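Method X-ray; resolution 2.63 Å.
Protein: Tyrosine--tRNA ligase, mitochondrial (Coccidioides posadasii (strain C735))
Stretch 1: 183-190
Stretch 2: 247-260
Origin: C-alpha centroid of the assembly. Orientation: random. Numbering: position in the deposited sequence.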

# COMPACT_ATOMS: atom_id res chain seq x y z
N GLU A 183 0.06 7.92 3.58
CA GLU A 183 0.12 9.28 4.12
C GLU A 183 1.15 9.37 5.25
O GLU A 183 2.05 10.21 5.21
CB GLU A 183 -1.26 9.71 4.62
CG GLU A 183 -2.29 9.89 3.52
CD GLU A 183 -3.68 10.17 4.06
OE1 GLU A 183 -3.97 9.74 5.20
OE2 GLU A 183 -4.48 10.81 3.35
N VAL A 184 1.02 8.50 6.25
CA VAL A 184 1.87 8.59 7.44
C VAL A 184 3.31 8.20 7.11
O VAL A 184 4.26 8.88 7.51
CB VAL A 184 1.29 7.71 8.56
CG1 VAL A 184 2.24 7.64 9.75
CG2 VAL A 184 -0.07 8.24 9.00
N LEU A 185 3.49 7.08 6.40
CA LEU A 185 4.82 6.53 6.15
C LEU A 185 5.28 6.69 4.71
O LEU A 185 6.45 7.00 4.47
CB LEU A 185 4.85 5.05 6.52
CG LEU A 185 6.19 4.33 6.30
CD1 LEU A 185 7.31 5.00 7.08
CD2 LEU A 185 6.06 2.87 6.70
N GLY A 186 4.40 6.46 3.73
CA GLY A 186 4.81 6.54 2.34
C GLY A 186 5.43 7.87 1.97
O GLY A 186 6.39 7.93 1.20
N THR A 187 4.90 8.97 2.53
CA THR A 187 5.41 10.29 2.20
C THR A 187 6.79 10.54 2.80
O THR A 187 7.50 11.44 2.32
CB THR A 187 4.44 11.37 2.68
OG1 THR A 187 4.23 11.24 4.09
CG2 THR A 187 3.10 11.23 1.97
N SER A 188 7.18 9.79 3.82
CA SER A 188 8.50 9.94 4.44
C SER A 188 9.56 9.11 3.74
O SER A 188 10.70 9.57 3.56
CB SER A 188 8.44 9.55 5.92
OG SER A 188 7.50 10.34 6.62
N LEU A 189 9.22 7.88 3.34
CA LEU A 189 10.18 7.02 2.67
C LEU A 189 10.59 7.62 1.33
O LEU A 189 9.76 8.19 0.61
CB LEU A 189 9.58 5.63 2.46
CG LEU A 189 9.14 4.93 3.74
CD1 LEU A 189 8.41 3.64 3.41
CD2 LEU A 189 10.34 4.65 4.63
N ARG A 190 11.87 7.50 1.00
CA ARG A 190 12.40 7.96 -0.28
C ARG A 190 12.75 6.76 -1.15
O ARG A 190 13.27 5.75 -0.65
CB ARG A 190 13.64 8.84 -0.08
CG ARG A 190 13.44 9.98 0.91
CD ARG A 190 12.32 10.92 0.48
NE ARG A 190 12.59 11.55 -0.81
CZ ARG A 190 11.78 12.41 -1.41
NH1 ARG A 190 10.63 12.76 -0.84
NH2 ARG A 190 12.11 12.93 -2.59
N LEU A 247 17.06 -1.92 10.64
CA LEU A 247 17.46 -0.54 10.40
C LEU A 247 16.37 0.21 9.65
O LEU A 247 15.90 1.26 10.09
CB LEU A 247 18.78 -0.51 9.62
CG LEU A 247 19.42 0.85 9.39
CD1 LEU A 247 19.62 1.60 10.69
CD2 LEU A 247 20.74 0.68 8.66
N PHE A 248 15.93 -0.35 8.51
CA PHE A 248 14.84 0.25 7.75
C PHE A 248 13.64 0.57 8.64
O PHE A 248 13.01 1.62 8.49
CB PHE A 248 14.41 -0.68 6.61
CG PHE A 248 13.31 -0.13 5.75
CD1 PHE A 248 13.60 0.46 4.53
CD2 PHE A 248 11.99 -0.19 6.16
CE1 PHE A 248 12.59 0.97 3.73
CE2 PHE A 248 10.98 0.32 5.37
CZ PHE A 248 11.28 0.90 4.15
N GLY A 249 13.30 -0.34 9.55
CA GLY A 249 12.21 -0.06 10.47
C GLY A 249 12.48 1.18 11.30
O GLY A 249 11.66 2.10 11.35
N MSE A 250 13.64 1.23 11.94
CA MSE A 250 13.99 2.35 12.80
C MSE A 250 13.89 3.65 12.01
O MSE A 250 13.12 4.54 12.36
CB MSE A 250 15.39 2.18 13.37
CG MSE A 250 15.54 0.96 14.25
SE MSE A 250 17.39 0.60 14.68
CE MSE A 250 17.98 2.43 15.00
N ASP A 251 14.67 3.74 10.93
CA ASP A 251 14.64 4.93 10.10
C ASP A 251 13.21 5.28 9.69
O ASP A 251 12.87 6.46 9.56
CB ASP A 251 15.51 4.73 8.86
CG ASP A 251 16.98 4.64 9.20
OD1 ASP A 251 17.36 5.04 10.32
OD2 ASP A 251 17.76 4.17 8.34
N ALA A 252 12.36 4.27 9.50
CA ALA A 252 10.97 4.55 9.16
C ALA A 252 10.28 5.27 10.31
O ALA A 252 9.74 6.37 10.14
CB ALA A 252 10.24 3.25 8.80
N ILE A 253 10.32 4.66 11.50
CA ILE A 253 9.65 5.26 12.66
C ILE A 253 10.18 6.66 12.90
O ILE A 253 9.41 7.62 13.06
CB ILE A 253 9.84 4.37 13.90
CG1 ILE A 253 9.12 3.03 13.69
CG2 ILE A 253 9.31 5.08 15.15
CD1 ILE A 253 9.36 2.02 14.79
N LYS A 254 11.51 6.81 12.95
CA LYS A 254 12.09 8.14 13.10
C LYS A 254 11.52 9.09 12.06
O LYS A 254 11.08 10.20 12.40
CB LYS A 254 13.62 8.05 13.00
CG LYS A 254 14.25 7.30 14.17
CD LYS A 254 15.75 7.13 14.02
CE LYS A 254 16.37 6.50 15.26
NZ LYS A 254 17.75 5.99 15.02
N GLY A 255 11.48 8.66 10.80
CA GLY A 255 10.93 9.51 9.76
C GLY A 255 9.53 9.98 10.09
O GLY A 255 9.18 11.14 9.84
N ILE A 256 8.71 9.10 10.66
CA ILE A 256 7.37 9.48 11.07
C ILE A 256 7.43 10.56 12.15
O ILE A 256 6.76 11.59 12.07
CB ILE A 256 6.58 8.25 11.55
CG1 ILE A 256 6.34 7.31 10.36
CG2 ILE A 256 5.26 8.65 12.19
CD1 ILE A 256 5.69 5.99 10.74
N LEU A 257 8.25 10.33 13.18
CA LEU A 257 8.33 11.29 14.28
C LEU A 257 8.92 12.61 13.81
O LEU A 257 8.44 13.69 14.18
CB LEU A 257 9.15 10.72 15.43
CG LEU A 257 8.72 9.35 15.97
CD1 LEU A 257 9.70 8.89 17.04
CD2 LEU A 257 7.30 9.40 16.54
N LYS A 258 9.97 12.55 12.98
CA LYS A 258 10.62 13.76 12.49
C LYS A 258 9.70 14.60 11.61
O LYS A 258 10.01 15.77 11.36
CB LYS A 258 11.88 13.38 11.72
CG LYS A 258 12.71 14.57 11.25
N ALA A 259 8.59 14.03 11.13
CA ALA A 259 7.64 14.76 10.30
C ALA A 259 6.33 15.07 11.01
O ALA A 259 5.60 15.95 10.56
CB ALA A 259 7.35 13.97 9.01
N ASN A 260 6.02 14.36 12.09
CA ASN A 260 4.90 14.69 12.97
C ASN A 260 5.46 15.01 14.35
O ASN A 260 5.16 14.31 15.33
CB ASN A 260 3.89 13.55 13.05
CG ASN A 260 3.18 13.31 11.73
OD1 ASN A 260 3.69 13.65 10.66
ND2 ASN A 260 1.99 12.72 11.79

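At the centre of this contact a small residue on a helix receives two leucines from a neighbouring segment. A252 offers just a methyl group, and L185 CD1 comes to 3.8 Å from A252 CB while L189 CD2 lies 4.4 Å from the same carbon. The CA-to-CB bonds of both leucines run sideways to the helix, yet their ends come nearer, L185 with chi1 t and chi2 p, L189 with chi1 m and chi2 t. A sideways CA-to-CB bond does not keep a leucine out of the contact; in these rotamers the end of each side chain still reaches the partner.

The helix presents its contact residues at the familiar spacing of three or four: F248, A252, G255, I256 and A259 fall along one side, and I253, one residue past A252, points its CA-to-CB bond away. One turn before A252, the F248 side chain extends with chi1 t so that its CZ stands 3.9 Å from L189 CD2. The methyl meets the ring obliquely. One turn after A252, I256 covers the other leucine: L185 CD1 is 4.1 Å from I256 CD1, so L185 packs against both A252 and I256, just as L189 packs against both F248 and A252. Each leucine thus bridges two successive turns of the helix, and A252 is the residue they share.

I256 also reaches V184, whose CG1 is 4.0 Å from I256 CD1, and the backbone comes as near, with V184 O 3.9 Å from I256 CG1. Of the helix residues, I256 has the most surface covered by the other segment.

The two chains bring their CA atoms closest at G255, whose CA is 5.9 Å from S188 CA. Glycine has no side chain, and the space matters: a CB built in ideal geometry would sit 3.6 Å from S188 CB, as well as 3.2 Å from A252 O within its own helix. The absent side chain leaves room for S188, whose CA-to-CB bond points toward the helix.

At this polar edge S188 OG is 3.7 Å from G255 O and 4.3 Å from A259 CB, contacts of packing; no hydrogen bond crosses between the segments. Backbone polar groups are instead served locally. L185 O accepts from S188 N at 3.0 Å and from L189 N at 3.1 Å, which ties the two residues that follow T187 back to the preceding turn. T187 OG1 donates to E183 O at 2.7 Å, on a residue that makes no contact with the helix. The pairing therefore rests on apolar packing and close fit.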